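Local coordinates for Lys-gingipain W83 (Porphyromonas gingivalis, PDB 3KM5), which cleaves proteins after lysine as a secreted cysteine protease and probable virulence factor, and has here its K2 cleaved adhesin domain, a module type with haemolytic activity in vitro, at residues Asp29-Leu34 with Met61-Asp66; Glu7-Ser12 with Ala19-Ile24; Val80-Ala85 with Asp93-Met98. All blocks are in the same frame, centred on the assembly; numbering follows the deposited sequence.

Contact 1: residues Asp29-Leu34 with Met61-Asp66; sequences DGQGWL and MALNPD. With CA (calcium ion), chain C; NO3 (nitrate ion), chain F.
The side chains of Gln31 and Leu63 cross at about a right angle, and this crossing is the centre of a contact in which a calcium-binding loop is laid against a second loop. The direct contact is van der Waals, methyls against polar groups. The two methyls of Leu63 divide the amide of Gln31 between them: CD1 lies 3.2 Å from NE2, and CD2 lies 3.3 Å from OE1. CD2 also borders the carboxylate of Asp29, 3.7 Å from OD2, so one leucine branch serves both neighbours.

Water supplies the polar part. One molecule donates to Asp29 OD2 at 2.6 Å and accepts from the backbone N of Asn64, joining the loops without direct contact between the two groups. A second donates to the same OD2 and is itself a calcium ligand.

The metal bonds form the third group. Asp29 OD1 and Gln31 O bind calcium at 2.4 and 2.3 Å, as in a DxDxDG loop, with Asp25, Asp27 and Asn67 completing the protein ligands. OD1 also accepts from Gln31 N in an Asx turn, met 49° above the carboxylate plane; with CG set between the backbone N and carbonyl carbon (chi1 69°), OD1 can serve both the calcium and Gln31 N while OD2 faces 61-66.

In the fold, both loops cross from one sheet to the other: 29-34 leads from strand 22-25 to strand 34-37, and the loop holding 61-66 leads from strand 51-56 to strand 66-70. Within 29-34, Trp33 is buried against strands 51-56, 155-161 and 168-177.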
loop_
_atom_site.group_PDB
_atom_site.type_symbol
_atom_site.label_atom_id
_atom_site.label_comp_id
_atom_site.label_asym_id
_atom_site.label_seq_id
_atom_site.Cartn_x
_atom_site.Cartn_y
_atom_site.Cartn_z
ATOM N N ASP A 29 7.712 -10.070 11.198
ATOM C CA ASP A 29 7.477 -11.375 10.576
ATOM C C ASP A 29 8.186 -11.601 9.212
ATOM O O ASP A 29 7.935 -12.581 8.531
ATOM C CB ASP A 29 5.974 -11.670 10.388
ATOM C CG ASP A 29 5.314 -10.803 9.346
ATOM O OD1 ASP A 29 5.997 -9.919 8.766
ATOM O OD2 ASP A 29 4.106 -10.993 9.103
ATOM N N GLY A 30 9.065 -10.692 8.794
ATOM C CA GLY A 30 9.803 -10.897 7.535
ATOM C C GLY A 30 8.957 -10.743 6.281
ATOM O O GLY A 30 9.352 -11.138 5.196
ATOM N N GLN A 31 7.802 -10.097 6.424
ATOM C CA GLN A 31 6.867 -9.825 5.322
ATOM C C GLN A 31 6.448 -8.358 5.384
ATOM O O GLN A 31 6.098 -7.847 6.462
ATOM C CB GLN A 31 5.643 -10.752 5.406
ATOM C CG GLN A 31 6.088 -12.251 5.351
ATOM C CD GLN A 31 4.995 -13.275 5.364
ATOM O OE1 GLN A 31 4.956 -14.149 6.234
ATOM N NE2 GLN A 31 4.114 -13.201 4.393
ATOM N N GLY A 32 6.521 -7.651 4.244
ATOM C CA GLY A 32 6.253 -6.246 4.269
ATOM C C GLY A 32 5.785 -5.780 2.911
ATOM O O GLY A 32 5.225 -6.567 2.134
ATOM N N TRP A 33 5.986 -4.488 2.656
ATOM C CA TRP A 33 5.580 -3.891 1.385
ATOM C C TRP A 33 6.503 -4.303 0.240
ATOM O O TRP A 33 7.728 -4.171 0.353
ATOM C CB TRP A 33 5.595 -2.380 1.502
ATOM C CG TRP A 33 4.504 -1.791 2.351
ATOM C CD1 TRP A 33 4.617 -1.405 3.640
ATOM C CD2 TRP A 33 3.157 -1.469 1.958
ATOM N NE1 TRP A 33 3.453 -0.868 4.081
ATOM C CE2 TRP A 33 2.513 -0.913 3.082
ATOM C CE3 TRP A 33 2.424 -1.644 0.787
ATOM C CZ2 TRP A 33 1.197 -0.436 3.021
ATOM C CZ3 TRP A 33 1.110 -1.207 0.745
ATOM C CH2 TRP A 33 0.507 -0.635 1.867
ATOM N N LEU A 34 5.915 -4.789 -0.851
ATOM C CA LEU A 34 6.658 -5.223 -2.032
ATOM C C LEU A 34 5.970 -4.710 -3.286
ATOM O O LEU A 34 4.738 -4.703 -3.367
ATOM C CB LEU A 34 6.693 -6.754 -2.152
ATOM C CG LEU A 34 7.475 -7.577 -1.122
ATOM C CD1 LEU A 34 7.239 -9.044 -1.439
ATOM C CD2 LEU A 34 8.951 -7.269 -1.170
ATOM N N MET A 61 -0.539 -17.946 4.294
ATOM C CA MET A 61 -0.819 -18.118 5.714
ATOM C C MET A 61 -1.303 -16.782 6.274
ATOM O O MET A 61 -1.097 -15.728 5.672
ATOM C CB MET A 61 0.406 -18.632 6.487
ATOM C CG MET A 61 1.581 -17.653 6.650
ATOM S SD MET A 61 2.763 -18.211 7.908
ATOM C CE MET A 61 3.856 -16.808 8.104
ATOM N N ALA A 62 -2.014 -16.838 7.395
ATOM C CA ALA A 62 -2.533 -15.651 8.076
ATOM C C ALA A 62 -1.398 -14.841 8.700
ATOM O O ALA A 62 -0.457 -15.423 9.232
ATOM C CB ALA A 62 -3.516 -16.059 9.153
ATOM N N LEU A 63 -1.517 -13.514 8.636
ATOM C CA LEU A 63 -0.503 -12.561 9.130
ATOM C C LEU A 63 -1.153 -11.478 9.975
ATOM O O LEU A 63 -2.361 -11.232 9.837
ATOM C CB LEU A 63 0.229 -11.901 7.959
ATOM C CG LEU A 63 0.872 -12.856 6.975
ATOM C CD1 LEU A 63 1.360 -12.171 5.683
ATOM C CD2 LEU A 63 1.997 -13.641 7.639
ATOM N N ASN A 64 -0.336 -10.833 10.802
ATOM C CA ASN A 64 -0.676 -9.734 11.688
ATOM C C ASN A 64 0.275 -8.555 11.388
ATOM O O ASN A 64 1.239 -8.284 12.124
ATOM C CB ASN A 64 -0.544 -10.157 13.155
ATOM C CG ASN A 64 -1.710 -10.997 13.631
ATOM O OD1 ASN A 64 -1.891 -12.145 13.201
ATOM N ND2 ASN A 64 -2.510 -10.424 14.542
ATOM N N PRO A 65 0.046 -7.899 10.239
ATOM C CA PRO A 65 1.038 -6.916 9.825
ATOM C C PRO A 65 1.117 -5.639 10.650
ATOM O O PRO A 65 0.149 -5.209 11.276
ATOM C CB PRO A 65 0.567 -6.542 8.409
ATOM C CG PRO A 65 -0.912 -6.814 8.435
ATOM C CD PRO A 65 -0.992 -8.070 9.212
ATOM N N ASP A 66 2.294 -5.053 10.641
ATOM C CA ASP A 66 2.516 -3.657 11.004
ATOM C C ASP A 66 3.655 -3.152 10.125
ATOM O O ASP A 66 4.821 -3.095 10.537
ATOM C CB ASP A 66 2.778 -3.490 12.506
ATOM C CG ASP A 66 2.824 -2.017 12.929
ATOM O OD1 ASP A 66 2.593 -1.154 12.073
ATOM O OD2 ASP A 66 3.183 -1.702 14.091
HETATM CA CA CA C . 5.466 -7.582 8.629
HETATM N N NO3 F . 8.272 -9.315 2.013
HETATM O O1 NO3 F . 8.757 -8.085 2.443
HETATM O O2 NO3 F . 6.913 -9.539 1.922
HETATM O O3 NO3 F . 9.147 -10.372 1.651
HETATM O O HOH W 1 2.390 -11.961 10.860
HETATM O O HOH W 2 3.293 -8.600 8.161
#

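Contact 2: residues Glu7-Ser12 with Ala19-Ile24; sequences ETFESS and AEWTTI. With CA (calcium ion), chain D; SO4 (sulfate ion), chain E.
Glu7 and Trp21 form the tight side of this contact, where an ST turn at Thr8, overlapping a type I beta turn from Phe9 to Ser12, meets the run into strand 22-25 of the jelly roll. Trp21 NE1 donates to Glu7 OE1 over 2.9 Å. The acceptor lies almost in the indole plane, yet the carboxylate is approached from above its own plane. A bend at chi2 (60°) turns the glutamate chain alongside the indole, bringing CG to 3.4 Å from NE1. Phe9 adds CE1 over one indole face, the rings lying oblique to each other, and Ile174 of strand 168-177 touches both rings.

The other glutamate oxygen steadies the turn: OE2 accepts from Phe9 N through its anti lone pair. OE2 is also 3.0 Å from sulfate O3, and such close negative groups could raise the carboxylate's pKa in the crystal.

Towards solvent the contact is looser and wetter. A water donates to Ser11 OG there and lies near sulfate O2, and the sulfate, probably from the crystallisation liquor, is gripped by Thr8 N, Thr8 OG1 and Ser11 N. Thr8 O and Glu10 OE2 bind a calcium completed by Gly48, Asn51 and Asp172.

Back at the base of the intervening loop, Ala19 N donates to the buried Ser12 OG over 2.9 Å at 157°.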
loop_
_atom_site.group_PDB
_atom_site.type_symbol
_atom_site.label_atom_id
_atom_site.label_comp_id
_atom_site.label_asym_id
_atom_site.label_seq_id
_atom_site.Cartn_x
_atom_site.Cartn_y
_atom_site.Cartn_z
ATOM N N GLU A 7 4.009 8.669 -7.854
ATOM C CA GLU A 7 4.643 7.363 -7.789
ATOM C C GLU A 7 3.771 6.321 -8.454
ATOM O O GLU A 7 2.637 6.098 -8.030
ATOM C CB GLU A 7 4.938 6.952 -6.341
ATOM C CG GLU A 7 5.499 5.550 -6.201
ATOM C CD GLU A 7 6.808 5.385 -6.939
ATOM O OE1 GLU A 7 7.814 5.955 -6.462
ATOM O OE2 GLU A 7 6.831 4.708 -7.989
ATOM N N THR A 8 4.265 5.739 -9.548
ATOM C CA THR A 8 3.505 4.760 -10.319
ATOM C C THR A 8 3.957 3.351 -10.054
ATOM O O THR A 8 3.305 2.424 -10.513
ATOM C CB THR A 8 3.640 5.004 -11.825
ATOM O OG1 THR A 8 5.001 4.765 -12.219
ATOM C CG2 THR A 8 3.171 6.414 -12.174
ATOM N N PHE A 9 5.112 3.198 -9.413
ATOM C CA PHE A 9 5.775 1.909 -9.225
ATOM C C PHE A 9 6.261 1.240 -10.494
ATOM O O PHE A 9 6.795 0.156 -10.437
ATOM C CB PHE A 9 4.935 0.943 -8.377
ATOM C CG PHE A 9 4.612 1.514 -7.023
ATOM C CD1 PHE A 9 5.632 1.704 -6.101
ATOM C CD2 PHE A 9 3.345 2.002 -6.742
ATOM C CE1 PHE A 9 5.394 2.326 -4.877
ATOM C CE2 PHE A 9 3.106 2.618 -5.506
ATOM C CZ PHE A 9 4.117 2.776 -4.589
ATOM N N GLU A 10 6.166 1.935 -11.627
ATOM C CA GLU A 10 6.559 1.338 -12.889
ATOM C C GLU A 10 8.073 1.170 -12.983
ATOM O O GLU A 10 8.530 0.216 -13.638
ATOM C CB GLU A 10 6.001 2.133 -14.067
ATOM C CG GLU A 10 4.484 2.228 -14.035
ATOM C CD GLU A 10 3.799 0.892 -13.982
ATOM O OE1 GLU A 10 4.069 0.011 -14.837
ATOM O OE2 GLU A 10 2.920 0.700 -13.085
ATOM N N SER A 11 8.826 2.040 -12.297
ATOM C CA SER A 11 10.293 1.903 -12.209
ATOM C C SER A 11 10.803 0.914 -11.148
ATOM O O SER A 11 12.024 0.720 -11.012
ATOM C CB SER A 11 10.950 3.257 -11.978
ATOM O OG SER A 11 10.825 3.641 -10.619
ATOM N N SER A 12 9.891 0.296 -10.400
ATOM C CA SER A 12 10.271 -0.719 -9.425
ATOM C C SER A 12 10.126 -2.105 -10.041
ATOM O O SER A 12 9.609 -2.260 -11.150
ATOM C CB SER A 12 9.365 -0.634 -8.192
ATOM O OG SER A 12 9.637 0.568 -7.494
ATOM N N ALA A 19 11.549 1.231 -5.445
ATOM C CA ALA A 19 12.653 2.123 -5.668
ATOM C C ALA A 19 12.284 3.492 -5.063
ATOM O O ALA A 19 11.171 3.961 -5.223
ATOM C CB ALA A 19 12.883 2.223 -7.187
ATOM N N GLU A 20 13.197 4.107 -4.340
ATOM C CA GLU A 20 12.976 5.447 -3.749
ATOM C C GLU A 20 12.007 5.510 -2.569
ATOM O O GLU A 20 11.644 6.608 -2.157
ATOM C CB GLU A 20 12.472 6.469 -4.778
ATOM C CG GLU A 20 13.353 6.696 -5.987
ATOM C CD GLU A 20 12.974 7.993 -6.705
ATOM O OE1 GLU A 20 13.689 8.999 -6.531
ATOM O OE2 GLU A 20 11.930 8.020 -7.391
ATOM N N TRP A 21 11.643 4.368 -2.014
ATOM C CA TRP A 21 10.881 4.314 -0.760
ATOM C C TRP A 21 11.704 3.512 0.214
ATOM O O TRP A 21 12.568 2.719 -0.192
ATOM C CB TRP A 21 9.508 3.637 -0.950
ATOM C CG TRP A 21 8.577 4.421 -1.829
ATOM C CD1 TRP A 21 8.722 4.664 -3.167
ATOM C CD2 TRP A 21 7.407 5.164 -1.423
ATOM N NE1 TRP A 21 7.703 5.462 -3.615
ATOM C CE2 TRP A 21 6.875 5.769 -2.574
ATOM C CE3 TRP A 21 6.743 5.324 -0.207
ATOM C CZ2 TRP A 21 5.742 6.550 -2.542
ATOM C CZ3 TRP A 21 5.588 6.097 -0.169
ATOM C CH2 TRP A 21 5.092 6.710 -1.331
ATOM N N THR A 22 11.442 3.685 1.494
ATOM C CA THR A 22 11.971 2.752 2.472
ATOM C C THR A 22 10.818 2.029 3.153
ATOM O O THR A 22 9.682 2.456 3.022
ATOM C CB THR A 22 12.885 3.434 3.493
ATOM O OG1 THR A 22 12.209 4.519 4.105
ATOM C CG2 THR A 22 14.200 3.968 2.837
ATOM N N THR A 23 11.102 0.951 3.853
ATOM C CA THR A 23 10.083 0.175 4.492
ATOM C C THR A 23 10.539 -0.212 5.891
ATOM O O THR A 23 11.738 -0.268 6.197
ATOM C CB THR A 23 9.758 -1.113 3.731
ATOM O OG1 THR A 23 10.903 -1.981 3.755
ATOM C CG2 THR A 23 9.348 -0.868 2.281
ATOM N N ILE A 24 9.542 -0.440 6.728
ATOM C CA ILE A 24 9.714 -1.018 8.066
ATOM C C ILE A 24 8.782 -2.227 8.226
ATOM O O ILE A 24 7.551 -2.139 8.001
ATOM C CB ILE A 24 9.433 -0.013 9.205
ATOM C CG1 ILE A 24 10.219 1.285 9.021
ATOM C CG2 ILE A 24 9.785 -0.649 10.574
ATOM C CD1 ILE A 24 9.834 2.377 10.030
HETATM CA CA CA D . 1.317 1.437 -11.504
HETATM S S SO4 E . 8.145 5.544 -10.890
HETATM O O1 SO4 E . 8.580 5.756 -12.278
HETATM O O2 SO4 E . 9.067 6.228 -9.953
HETATM O O3 SO4 E . 8.133 4.123 -10.644
HETATM O O4 SO4 E . 6.852 6.172 -10.626
HETATM O O HOH W 3 10.261 5.632 -7.335
HETATM O O HOH W 4 11.726 6.142 -10.275
HETATM O O HOH W 5 0.738 3.537 -12.416
#

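Contact 3: residues Val80-Ala85 with Asp93-Met98; sequences VKYYYA and DHYAVM
Tyr82 and Tyr95 come from opposite directions and meet through their hydroxyls in the interior of a beta sandwich, the jelly roll of the cleaved adhesin family. Strands 80-85 and 95-98 belong to different sheets. Their axes stay 10.7 Å apart and run at 155° to each other, close to antiparallel; the backbones are too far apart to pair, and the contact is made by side chains.

Three tyrosines share one conformation. Tyr82, Tyr84 and Tyr95 all point inward from their strands, and in each CG lies between the backbone N and the carbonyl carbon (chi1 76° in Tyr95), which sets the tilt of the ring within the interior. Tyr82 OH donates to Tyr95 OH over 2.7 Å. Each hydroxyl lies near the plane of the other ring, at its edge, so the rings meet margin to margin rather than stacking. Tyr95 OH is also hydrogen-bonded to Glu115, so the buried pair of hydroxyls continues to a carboxylate on strand 109-115.

Tyr84 meets the same ring differently. The edge of Tyr95 is directed at the face of Tyr84 in an edge-to-face pair, with planes 58° apart and centroids separated by 5.4 Å. CE2 of Tyr95 is the atom over that face, while the Tyr95 hydroxyl reaches the rim at CD2 of Tyr84. Phe158 of strand 155-161 packs edge-to-face with Tyr82.

Valines fill the other end. Val97 has CG1 anti to its backbone N and CG2 beside it, so its two methyls serve different partners: CG1 meets Val80 CG1 tip to tip at 4.2 Å, and CG2 slides past the phenol end of Tyr82, 3.5 Å from its OH.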
loop_
_atom_site.group_PDB
_atom_site.type_symbol
_atom_site.label_atom_id
_atom_site.label_comp_id
_atom_site.label_asym_id
_atom_site.label_seq_id
_atom_site.Cartn_x
_atom_site.Cartn_y
_atom_site.Cartn_z
ATOM N N VAL A 80 -1.691 14.384 -0.541
ATOM C CA VAL A 80 -1.386 13.129 -1.233
ATOM C C VAL A 80 -2.714 12.505 -1.718
ATOM O O VAL A 80 -3.694 12.453 -0.975
ATOM C CB VAL A 80 -0.529 12.167 -0.337
ATOM C CG1 VAL A 80 -1.272 11.739 0.987
ATOM C CG2 VAL A 80 -0.065 10.951 -1.150
ATOM N N LYS A 81 -2.767 12.142 -2.989
ATOM C CA LYS A 81 -3.908 11.483 -3.567
ATOM C C LYS A 81 -3.406 10.130 -4.068
ATOM O O LYS A 81 -2.316 10.041 -4.657
ATOM C CB LYS A 81 -4.491 12.333 -4.701
ATOM C CG LYS A 81 -5.708 11.688 -5.357
ATOM C CD LYS A 81 -5.379 11.034 -6.624
ATOM C CE LYS A 81 -5.267 12.045 -7.698
ATOM N NZ LYS A 81 -5.251 11.402 -9.030
ATOM N N TYR A 82 -4.180 9.076 -3.911
ATOM C CA TYR A 82 -3.721 7.751 -4.274
ATOM C C TYR A 82 -4.943 6.876 -4.528
ATOM O O TYR A 82 -6.080 7.270 -4.247
ATOM C CB TYR A 82 -2.834 7.123 -3.178
ATOM C CG TYR A 82 -3.537 7.030 -1.840
ATOM C CD1 TYR A 82 -4.202 5.871 -1.462
ATOM C CD2 TYR A 82 -3.625 8.128 -0.981
ATOM C CE1 TYR A 82 -4.878 5.781 -0.234
ATOM C CE2 TYR A 82 -4.298 8.050 0.231
ATOM C CZ TYR A 82 -4.919 6.889 0.598
ATOM O OH TYR A 82 -5.595 6.869 1.800
ATOM N N TYR A 83 -4.678 5.691 -5.050
ATOM C CA TYR A 83 -5.679 4.660 -5.261
ATOM C C TYR A 83 -5.255 3.394 -4.540
ATOM O O TYR A 83 -4.098 3.023 -4.573
ATOM C CB TYR A 83 -5.884 4.379 -6.767
ATOM C CG TYR A 83 -6.236 5.611 -7.559
ATOM C CD1 TYR A 83 -7.544 5.938 -7.869
ATOM C CD2 TYR A 83 -5.225 6.464 -8.002
ATOM C CE1 TYR A 83 -7.840 7.127 -8.607
ATOM C CE2 TYR A 83 -5.510 7.612 -8.693
ATOM C CZ TYR A 83 -6.803 7.938 -9.011
ATOM O OH TYR A 83 -7.070 9.125 -9.704
ATOM N N TYR A 84 -6.213 2.755 -3.860
ATOM C CA TYR A 84 -5.984 1.473 -3.233
ATOM C C TYR A 84 -6.964 0.443 -3.730
ATOM O O TYR A 84 -8.036 0.750 -4.239
ATOM C CB TYR A 84 -6.038 1.598 -1.711
ATOM C CG TYR A 84 -7.407 1.677 -1.068
ATOM C CD1 TYR A 84 -8.154 0.536 -0.814
ATOM C CD2 TYR A 84 -7.952 2.897 -0.727
ATOM C CE1 TYR A 84 -9.390 0.608 -0.225
ATOM C CE2 TYR A 84 -9.174 2.969 -0.092
ATOM C CZ TYR A 84 -9.893 1.842 0.126
ATOM O OH TYR A 84 -11.125 1.942 0.748
ATOM N N ALA A 85 -6.582 -0.807 -3.538
ATOM C CA ALA A 85 -7.450 -1.926 -3.872
ATOM C C ALA A 85 -7.284 -3.012 -2.804
ATOM O O ALA A 85 -6.223 -3.215 -2.275
ATOM C CB ALA A 85 -7.119 -2.471 -5.283
ATOM N N ASP A 93 -8.563 -4.704 5.161
ATOM C CA ASP A 93 -7.138 -4.524 5.344
ATOM C C ASP A 93 -6.835 -3.078 5.754
ATOM O O ASP A 93 -6.493 -2.205 4.974
ATOM C CB ASP A 93 -6.432 -5.008 4.106
ATOM C CG ASP A 93 -6.125 -6.476 4.186
ATOM O OD1 ASP A 93 -5.218 -6.854 4.937
ATOM O OD2 ASP A 93 -6.812 -7.256 3.492
ATOM N N HIS A 94 -7.039 -2.840 7.042
ATOM C CA HIS A 94 -6.904 -1.555 7.687
ATOM C C HIS A 94 -5.546 -0.913 7.402
ATOM O O HIS A 94 -4.493 -1.591 7.495
ATOM C CB HIS A 94 -7.123 -1.730 9.219
ATOM C CG HIS A 94 -7.140 -0.438 9.971
ATOM N ND1 HIS A 94 -8.298 0.273 10.184
ATOM C CD2 HIS A 94 -6.147 0.291 10.527
ATOM C CE1 HIS A 94 -8.019 1.383 10.837
ATOM N NE2 HIS A 94 -6.715 1.422 11.060
ATOM N N TYR A 95 -5.575 0.384 7.117
ATOM C CA TYR A 95 -4.327 1.111 6.919
ATOM C C TYR A 95 -4.451 2.557 7.345
ATOM O O TYR A 95 -5.546 3.113 7.434
ATOM C CB TYR A 95 -3.856 0.974 5.462
ATOM C CG TYR A 95 -4.666 1.843 4.548
ATOM C CD1 TYR A 95 -4.185 3.094 4.166
ATOM C CD2 TYR A 95 -5.921 1.465 4.110
ATOM C CE1 TYR A 95 -4.949 3.947 3.408
ATOM C CE2 TYR A 95 -6.692 2.321 3.315
ATOM C CZ TYR A 95 -6.173 3.576 2.942
ATOM O OH TYR A 95 -6.903 4.506 2.181
ATOM N N ALA A 96 -3.308 3.150 7.626
ATOM C CA ALA A 96 -3.186 4.562 7.921
ATOM C C ALA A 96 -2.270 5.257 6.930
ATOM O O ALA A 96 -1.337 4.683 6.475
ATOM C CB ALA A 96 -2.645 4.774 9.351
ATOM N N VAL A 97 -2.511 6.547 6.709
ATOM C CA VAL A 97 -1.557 7.459 6.084
ATOM C C VAL A 97 -1.019 8.284 7.272
ATOM O O VAL A 97 -1.799 8.785 8.125
ATOM C CB VAL A 97 -2.224 8.385 5.042
ATOM C CG1 VAL A 97 -1.260 9.391 4.446
ATOM C CG2 VAL A 97 -2.876 7.554 3.927
ATOM N N MET A 98 0.304 8.382 7.373
ATOM C CA MET A 98 0.966 9.092 8.444
ATOM C C MET A 98 1.962 10.068 7.905
ATOM O O MET A 98 2.430 9.957 6.777
ATOM C CB MET A 98 1.692 8.088 9.335
ATOM C CG MET A 98 0.816 6.878 9.707
ATOM S SD MET A 98 1.651 5.777 10.855
ATOM C CE MET A 98 1.587 6.686 12.377
#

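From the N terminus the chain first forms contact 2, which closes the short loop between strands 5-7 and 22-25 and so joins the start of one sheet to the edge of the other. Contact 1 follows, closing a longer excursion through strands 34-37 and 51-56 and bringing together two loops that each lead from one sheet to the other. Contact 3 comes last, closing the turn-back from strand 79-86 to strand 95-100 across the interior. The three are in series, with none nested or crossed. Contacts 1 and 2 touch where Trp33 CB packs on Thr23 CG2, whereas contact 3 stands apart from both. The calcium sites accompany contacts 1 and 2, while contact 3 packs tyrosines and valines between the sheets.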